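Local coordinates for protein nitrite oxidoreductase subunit A (Kuenenia stuttgartiensis, PDB 7B04) that belongs to the molybdopterin oxidoreductase family and holds a molybdenum atom, two MD1 groups and an iron/sulfur cluster (SF4), at residues 109-114 and 315-319; 715-719 and 797-801. Numbering follows the deposited sequence.

Interaction 1: residues 109-114 and 315-319. With SF4 (iron/sulfur cluster), chain C.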
ATOM      1  N   ASN B 109      15.806   8.450 -14.448  1.00 34.57           N
ATOM      2  CA  ASN B 109      14.492   7.904 -14.761  1.00 37.41           C
ATOM      3  C   ASN B 109      14.038   6.870 -13.743  1.00 36.80           C
ATOM      4  O   ASN B 109      12.888   6.424 -13.805  1.00 33.46           O
ATOM      5  CB  ASN B 109      14.493   7.277 -16.153  1.00 38.75           C
ATOM      6  CG  ASN B 109      14.676   8.295 -17.262  1.00 35.06           C
ATOM      7  OD1 ASN B 109      14.332   9.467 -17.110  1.00 39.50           O
ATOM      8  ND2 ASN B 109      15.220   7.852 -18.386  1.00 39.99           N
ATOM      9  N   TRP B 110      14.885   6.555 -12.779  1.00 36.50           N
ATOM     10  CA  TRP B 110      14.565   5.527 -11.762  1.00 35.79           C
ATOM     11  C   TRP B 110      13.856   6.175 -10.574  1.00 35.96           C
ATOM     12  O   TRP B 110      13.294   5.472  -9.781  1.00 31.74           O
ATOM     13  CB  TRP B 110      15.874   4.874 -11.313  1.00 32.62           C
ATOM     14  CG  TRP B 110      16.335   3.667 -12.067  1.00 41.60           C
ATOM     15  CD1 TRP B 110      17.240   3.643 -13.074  1.00 45.94           C
ATOM     16  CD2 TRP B 110      15.991   2.294 -11.828  1.00 46.37           C
ATOM     17  NE1 TRP B 110      17.457   2.367 -13.499  1.00 40.07           N
ATOM     18  CE2 TRP B 110      16.700   1.519 -12.756  1.00 37.62           C
ATOM     19  CE3 TRP B 110      15.143   1.644 -10.934  1.00 42.37           C
ATOM     20  CZ2 TRP B 110      16.584   0.141 -12.821  1.00 38.80           C
ATOM     21  CZ3 TRP B 110      15.010   0.284 -11.013  1.00 38.79           C
ATOM     22  CH2 TRP B 110      15.726  -0.455 -11.940  1.00 42.00           C
ATOM     23  N   ASN B 111      13.855   7.499 -10.529  1.00 35.31           N
ATOM     24  CA  ASN B 111      13.320   8.342  -9.432  1.00 31.91           C
ATOM     25  C   ASN B 111      11.794   8.321  -9.423  1.00 34.13           C
ATOM     26  O   ASN B 111      11.226   8.019 -10.448  1.00 35.22           O
ATOM     27  CB  ASN B 111      13.796   9.783  -9.605  1.00 30.69           C
ATOM     28  CG  ASN B 111      15.227  10.025  -9.201  1.00 29.66           C
ATOM     29  OD1 ASN B 111      15.915   9.131  -8.781  1.00 34.11           O
ATOM     30  ND2 ASN B 111      15.694  11.238  -9.329  1.00 29.49           N
ATOM     31  N   PRO B 112      11.099   8.766  -8.356  1.00 35.65           N
ATOM     32  CA  PRO B 112      11.551   8.733  -6.963  1.00 33.59           C
ATOM     33  C   PRO B 112      11.585   7.338  -6.331  1.00 31.89           C
ATOM     34  O   PRO B 112      12.405   7.071  -5.544  1.00 29.36           O
ATOM     35  CB  PRO B 112      10.587   9.694  -6.289  1.00 30.17           C
ATOM     36  CG  PRO B 112       9.328   9.489  -7.024  1.00 29.49           C
ATOM     37  CD  PRO B 112       9.756   9.271  -8.443  1.00 32.01           C
ATOM     38  N   ARG B 113      10.602   6.529  -6.680  1.00 37.62           N
ATOM     39  CA  ARG B 113      10.537   5.107  -6.291  1.00 39.84           C
ATOM     40  C   ARG B 113      10.450   4.841  -4.782  1.00 41.02           C
ATOM     41  O   ARG B 113      11.437   4.498  -4.193  1.00 47.60           O
ATOM     42  CB  ARG B 113      11.606   4.385  -7.110  1.00 38.32           C
ATOM     43  CG  ARG B 113      12.267   3.195  -6.460  1.00 32.00           C
ATOM     44  CD  ARG B 113      13.362   2.885  -7.409  1.00 26.22           C
ATOM     45  NE  ARG B 113      14.398   2.460  -6.537  1.00 30.07           N
ATOM     46  CZ  ARG B 113      14.513   1.228  -6.161  1.00 33.42           C
ATOM     47  NH1 ARG B 113      15.489   0.869  -5.356  1.00 38.70           N
ATOM     48  NH2 ARG B 113      13.659   0.350  -6.626  1.00 42.98           N
ATOM     49  N   MET B 114       9.281   5.035  -4.188  1.00 35.03           N
ATOM     50  CA  MET B 114       9.050   4.687  -2.794  1.00 31.51           C
ATOM     51  C   MET B 114       7.589   4.260  -2.675  1.00 31.46           C
ATOM     52  O   MET B 114       6.792   4.476  -3.589  1.00 34.59           O
ATOM     53  CB  MET B 114       9.367   5.877  -1.877  1.00 39.15           C
ATOM     54  CG  MET B 114       9.990   5.522  -0.559  1.00 40.79           C
ATOM     55  SD  MET B 114      10.764   6.904   0.305  1.00 31.47           S
ATOM     56  CE  MET B 114      10.198   6.571   1.978  1.00 33.87           C
ATOM     57  N   PRO B 315       6.943   0.986  -6.899  1.00 32.63           N
ATOM     58  CA  PRO B 315       7.997   1.961  -7.246  1.00 31.76           C
ATOM     59  C   PRO B 315       8.570   1.769  -8.641  1.00 35.80           C
ATOM     60  O   PRO B 315       9.088   2.734  -9.216  1.00 33.08           O
ATOM     61  CB  PRO B 315       9.060   1.752  -6.161  1.00 27.62           C
ATOM     62  CG  PRO B 315       8.735   0.469  -5.538  1.00 36.39           C
ATOM     63  CD  PRO B 315       7.289   0.263  -5.658  1.00 37.95           C
ATOM     64  N   GLU B 316       8.444   0.580  -9.221  1.00 36.33           N
ATOM     65  CA  GLU B 316       8.929   0.344 -10.571  1.00 34.89           C
ATOM     66  C   GLU B 316       7.794   0.235 -11.570  1.00 35.62           C
ATOM     67  O   GLU B 316       8.035  -0.022 -12.754  1.00 40.53           O
ATOM     68  CB  GLU B 316       9.761  -0.941 -10.634  1.00 35.56           C
ATOM     69  CG  GLU B 316      10.522  -1.284  -9.369  1.00 40.76           C
ATOM     70  CD  GLU B 316      11.844  -0.558  -9.244  1.00 40.50           C
ATOM     71  OE1 GLU B 316      12.121   0.311 -10.095  1.00 28.11           O
ATOM     72  OE2 GLU B 316      12.612  -0.877  -8.310  1.00 37.84           O
ATOM     73  N   ALA B 317       6.558   0.451 -11.119  1.00 32.93           N
ATOM     74  CA  ALA B 317       5.410   0.303 -12.005  1.00 33.70           C
ATOM     75  C   ALA B 317       5.441   1.330 -13.129  1.00 34.61           C
ATOM     76  O   ALA B 317       4.947   1.068 -14.229  1.00 30.33           O
ATOM     77  CB  ALA B 317       4.113   0.405 -11.209  1.00 31.19           C
ATOM     78  N   HIS B 318       6.038   2.498 -12.887  1.00 38.37           N
ATOM     79  CA  HIS B 318       6.087   3.514 -13.930  1.00 37.98           C
ATOM     80  C   HIS B 318       6.791   3.008 -15.181  1.00 37.25           C
ATOM     81  O   HIS B 318       6.549   3.530 -16.274  1.00 36.97           O
ATOM     82  CB  HIS B 318       6.780   4.775 -13.407  1.00 38.14           C
ATOM     83  CG  HIS B 318       8.274   4.670 -13.366  1.00 37.15           C
ATOM     84  ND1 HIS B 318       9.072   5.006 -14.438  1.00 32.91           N
ATOM     85  CD2 HIS B 318       9.112   4.263 -12.384  1.00 34.22           C
ATOM     86  CE1 HIS B 318      10.338   4.810 -14.117  1.00 38.15           C
ATOM     87  NE2 HIS B 318      10.389   4.360 -12.877  1.00 32.55           N
ATOM     88  N   TRP B 319       7.647   1.993 -15.048  1.00 39.40           N
ATOM     89  CA  TRP B 319       8.251   1.377 -16.224  1.00 37.28           C
ATOM     90  C   TRP B 319       7.217   0.684 -17.112  1.00 38.59           C
ATOM     91  O   TRP B 319       7.438   0.553 -18.323  1.00 42.26           O
ATOM     92  CB  TRP B 319       9.326   0.383 -15.786  1.00 29.85           C
ATOM     93  CG  TRP B 319      10.442   0.999 -14.986  1.00 33.56           C
ATOM     94  CD1 TRP B 319      10.696   0.824 -13.656  1.00 34.11           C
ATOM     95  CD2 TRP B 319      11.453   1.888 -15.472  1.00 34.75           C
ATOM     96  NE1 TRP B 319      11.802   1.547 -13.284  1.00 35.60           N
ATOM     97  CE2 TRP B 319      12.287   2.209 -14.381  1.00 35.62           C
ATOM     98  CE3 TRP B 319      11.736   2.442 -16.722  1.00 34.17           C
ATOM     99  CZ2 TRP B 319      13.381   3.062 -14.505  1.00 38.55           C
ATOM    100  CZ3 TRP B 319      12.824   3.288 -16.844  1.00 30.98           C
ATOM    101  CH2 TRP B 319      13.632   3.589 -15.742  1.00 36.58           C
TER
HETATM  102 FE1  SF4 C5804       9.076  -1.124  -0.117  1.00 38.13          FE
HETATM  103 FE2  SF4 C5804      10.256   0.536   1.702  1.00 39.61          FE
HETATM  104 FE3  SF4 C5804       8.246   1.470   0.099  1.00 46.25          FE
HETATM  105 FE4  SF4 C5804      10.692   0.911  -0.978  1.00 47.32          FE
HETATM  106  S1  SF4 C5804      10.212   2.505   0.576  1.00 49.53           S
HETATM  107  S2  SF4 C5804       8.658   0.328  -1.828  1.00 25.16           S
HETATM  108  S3  SF4 C5804      11.312  -0.890   0.268  1.00 35.61           S
HETATM  109  S4  SF4 C5804       8.085  -0.161   1.689  1.00 22.93           S
HETATM  110  O   HOH W   1      11.975   2.948 -10.882  1.00 39.23           O

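Interaction 2: residues 715-719 and 797-801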
ATOM      1  N   PRO B 715      19.307  -3.432 -10.166  1.00 42.83           N
ATOM      2  CA  PRO B 715      20.692  -3.834 -10.110  1.00 41.51           C
ATOM      3  C   PRO B 715      21.479  -3.249  -8.943  1.00 41.87           C
ATOM      4  O   PRO B 715      22.615  -3.478  -8.872  1.00 45.47           O
ATOM      5  CB  PRO B 715      21.225  -3.206 -11.391  1.00 48.56           C
ATOM      6  CG  PRO B 715      20.417  -1.964 -11.550  1.00 47.87           C
ATOM      7  CD  PRO B 715      19.037  -2.364 -11.104  1.00 41.52           C
ATOM      8  N   PHE B 716      20.827  -2.471  -8.099  1.00 40.85           N
ATOM      9  CA  PHE B 716      21.496  -1.756  -6.991  1.00 35.09           C
ATOM     10  C   PHE B 716      21.809  -2.607  -5.781  1.00 33.73           C
ATOM     11  O   PHE B 716      21.104  -3.522  -5.442  1.00 39.78           O
ATOM     12  CB  PHE B 716      20.610  -0.632  -6.482  1.00 37.09           C
ATOM     13  CG  PHE B 716      19.921   0.099  -7.588  1.00 36.18           C
ATOM     14  CD1 PHE B 716      20.551   0.277  -8.791  1.00 30.73           C
ATOM     15  CD2 PHE B 716      18.641   0.574  -7.427  1.00 34.58           C
ATOM     16  CE1 PHE B 716      19.917   0.937  -9.819  1.00 38.53           C
ATOM     17  CE2 PHE B 716      18.005   1.233  -8.452  1.00 38.82           C
ATOM     18  CZ  PHE B 716      18.653   1.419  -9.640  1.00 44.42           C
ATOM     19  N   ILE B 717      22.857  -2.157  -5.118  1.00 36.03           N
ATOM     20  CA  ILE B 717      23.373  -2.653  -3.849  1.00 30.32           C
ATOM     21  C   ILE B 717      23.188  -1.551  -2.817  1.00 29.92           C
ATOM     22  O   ILE B 717      23.531  -0.392  -3.076  1.00 32.35           O
ATOM     23  CB  ILE B 717      24.853  -3.054  -3.950  1.00 32.13           C
ATOM     24  CG1 ILE B 717      25.036  -4.218  -4.923  1.00 33.62           C
ATOM     25  CG2 ILE B 717      25.406  -3.407  -2.579  1.00 31.16           C
ATOM     26  CD1 ILE B 717      26.485  -4.479  -5.251  1.00 38.10           C
ATOM     27  N   GLN B 718      22.645  -1.902  -1.655  1.00 30.31           N
ATOM     28  CA  GLN B 718      22.454  -0.954  -0.565  1.00 34.79           C
ATOM     29  C   GLN B 718      23.084  -1.541   0.691  1.00 27.70           C
ATOM     30  O   GLN B 718      22.722  -2.648   1.108  1.00 27.85           O
ATOM     31  CB  GLN B 718      20.966  -0.639  -0.340  1.00 26.40           C
ATOM     32  CG  GLN B 718      20.121  -0.564  -1.613  1.00 30.07           C
ATOM     33  CD  GLN B 718      19.858   0.856  -2.094  1.00 34.39           C
ATOM     34  OE1 GLN B 718      20.351   1.827  -1.518  1.00 33.11           O
ATOM     35  NE2 GLN B 718      19.060   0.978  -3.150  1.00 34.63           N
ATOM     36  N   ILE B 719      24.010  -0.794   1.293  1.00 26.82           N
ATOM     37  CA  ILE B 719      24.621  -1.138   2.576  1.00 28.47           C
ATOM     38  C   ILE B 719      24.320   0.000   3.540  1.00 28.44           C
ATOM     39  O   ILE B 719      24.518   1.175   3.200  1.00 29.27           O
ATOM     40  CB  ILE B 719      26.143  -1.357   2.477  1.00 24.58           C
ATOM     41  CG1 ILE B 719      26.496  -2.305   1.329  1.00 23.51           C
ATOM     42  CG2 ILE B 719      26.668  -1.936   3.778  1.00 22.25           C
ATOM     43  CD1 ILE B 719      27.951  -2.769   1.340  1.00 21.08           C
ATOM     44  N   GLY B 797      25.827   4.993   0.051  1.00 24.93           N
ATOM     45  CA  GLY B 797      25.401   3.684   0.502  1.00 33.52           C
ATOM     46  C   GLY B 797      25.103   2.714  -0.622  1.00 41.94           C
ATOM     47  O   GLY B 797      24.621   1.605  -0.368  1.00 31.95           O
ATOM     48  N   VAL B 798      25.396   3.098  -1.866  1.00 42.87           N
ATOM     49  CA  VAL B 798      24.919   2.348  -3.020  1.00 33.37           C
ATOM     50  C   VAL B 798      26.034   2.078  -4.021  1.00 38.26           C
ATOM     51  O   VAL B 798      26.944   2.890  -4.217  1.00 43.37           O
ATOM     52  CB  VAL B 798      23.755   3.093  -3.720  1.00 33.99           C
ATOM     53  CG1 VAL B 798      23.129   2.233  -4.813  1.00 35.81           C
ATOM     54  CG2 VAL B 798      22.706   3.528  -2.712  1.00 31.69           C
ATOM     55  N   ALA B 799      25.951   0.906  -4.644  1.00 37.55           N
ATOM     56  CA  ALA B 799      26.737   0.531  -5.810  1.00 37.14           C
ATOM     57  C   ALA B 799      25.843  -0.348  -6.675  1.00 37.31           C
ATOM     58  O   ALA B 799      24.700  -0.642  -6.312  1.00 43.47           O
ATOM     59  CB  ALA B 799      28.035  -0.180  -5.419  1.00 35.20           C
ATOM     60  N   MET B 800      26.356  -0.772  -7.825  1.00 41.15           N
ATOM     61  CA  MET B 800      25.611  -1.653  -8.712  1.00 44.79           C
ATOM     62  C   MET B 800      26.369  -2.957  -8.898  1.00 41.93           C
ATOM     63  O   MET B 800      27.534  -2.952  -9.306  1.00 46.37           O
ATOM     64  CB  MET B 800      25.358  -0.989 -10.070  1.00 43.04           C
ATOM     65  CG  MET B 800      24.439   0.226 -10.016  1.00 40.13           C
ATOM     66  SD  MET B 800      23.741   0.660 -11.623  1.00 39.37           S
ATOM     67  CE  MET B 800      25.206   1.196 -12.496  1.00 40.50           C
ATOM     68  N   LEU B 801      25.703  -4.069  -8.602  1.00 36.87           N
ATOM     69  CA  LEU B 801      26.300  -5.379  -8.808  1.00 41.67           C
ATOM     70  C   LEU B 801      26.505  -5.642 -10.303  1.00 41.95           C
ATOM     71  O   LEU B 801      25.825  -5.066 -11.164  1.00 39.28           O
ATOM     72  CB  LEU B 801      25.451  -6.462  -8.127  1.00 40.17           C
ATOM     73  CG  LEU B 801      23.936  -6.348  -8.279  1.00 35.82           C
ATOM     74  CD1 LEU B 801      23.605  -6.657  -9.678  1.00 34.25           C
ATOM     75  CD2 LEU B 801      23.166  -7.288  -7.364  1.00 39.66           C
TER

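Interaction 1: residues 109-114 and 315-319
The loop 109-114 runs along helix 314-321 without a single direct hydrogen bond between the two segments. A cis peptide before Pro112, followed by Arg113 with a positive phi of 62°, bends the loop, and the backbones come nearest at Arg113 and Pro315, whose CA atoms lie 4.2 Å apart. There the aliphatic part of Arg113 rests on the proline, CG to Pro315 CB 3.5 Å. Its guanidinium forms a salt bridge with Glu316; NH2 and OE2 are modelled 2.3 Å apart, which is too close, so their exact positions are uncertain. Arg113 also hydrogen-bonds to His95 and to the backbone of His73.

At the other end, Trp319 turns its edge to the face of Trp110 in a T-shaped stack, the five-membered ring of Trp110 and the six-membered ring of Trp319 having centroids 5.1 Å apart and planes at 69°, while Trp110 NE1 bonds to Tyr806. Between these two ends sits water 1, a polar bridge across the gap. It accepts a hydrogen bond from Trp319 NE1 (2.8 Å) and is also bonded to Glu316 OE1 (2.8 Å), His318 NE2 (2.9 Å) and Trp110 O (3.1 Å). Gln265 of subunit B reaches the same loop, bonding to the carbonyls of Asn109 and Asn111.

Beyond the Arg113-Pro315 approach, both segments arrive at the metal centre: Met114 CG lies 3.2 Å from S1 of SF4 and Pro315 CG 3.7 Å from S2. Together with Cys67, Cys75 and Cys115, they line the iron/sulfur pocket of this molybdopterin oxidoreductase.

Interaction 2: residues 715-719 and 797-801
The two strands run antiparallel at 151°, and their side chains pair up on the same face rung by rung. Ile717 is the main bump on its face: its CD1 swings past the small Ala799 to lie 3.6 Å from Leu801 CB, while Ile788 of helix 785-788 packs against Ala799. The side chains of Phe716, Gln718, Val798 and Met800 leave from the other face. There Phe716 CB fits against Val798 CG1 at 4.2 Å, Gln718 OE1, which also takes a weak hydrogen bond from Arg76, presses to 3.1 Å from Val798 CG2, and Met800 lies along the ring edge, CG to Phe716 CD1 4.1 Å, in a Met-aromatic contact with SD 5.4 Å from the ring centroid. Strand 716-720 is the middle member of a three-stranded antiparallel sheet, between 707-709 and 798-800. Ile717 and Ala799 make the hydrogen-bonded pair, with Ile717 N to Ala799 O 2.7 Å and Ala799 N to Ile717 O 3.2 Å; Ile719 N to Gly797 O (3.0 Å) and Leu801 N to Pro715 O (3.2 Å) extend the ladder. The Pro715 ring abuts the methionine sulfur, CG to Met800 SD 4.2 Å.

Though their centres are about 16 Å apart, interactions 1 and 2 meet directly through aromatic packing. Trp110 and Phe716 stack edge-to-face, with Trp110 CD2 3.6 Å from Phe716 CZ, and Trp110 CZ2 also touches Pro715 CD at 3.9 Å. Arg113, on the same loop, packs there too: its NH1 lies 3.8 Å from Phe716 CD2 and 4.2 Å from Gln718 NE2. The loop-helix contact borders the cofactors, touching SF4 and bringing the Pro315 side chain to about 6 Å from an MD1. The strand pair 715-719/797-801 lies further from the cofactors, with the Gln718 side chain about 9 Å from SF4 and about 14 Å from an MD1.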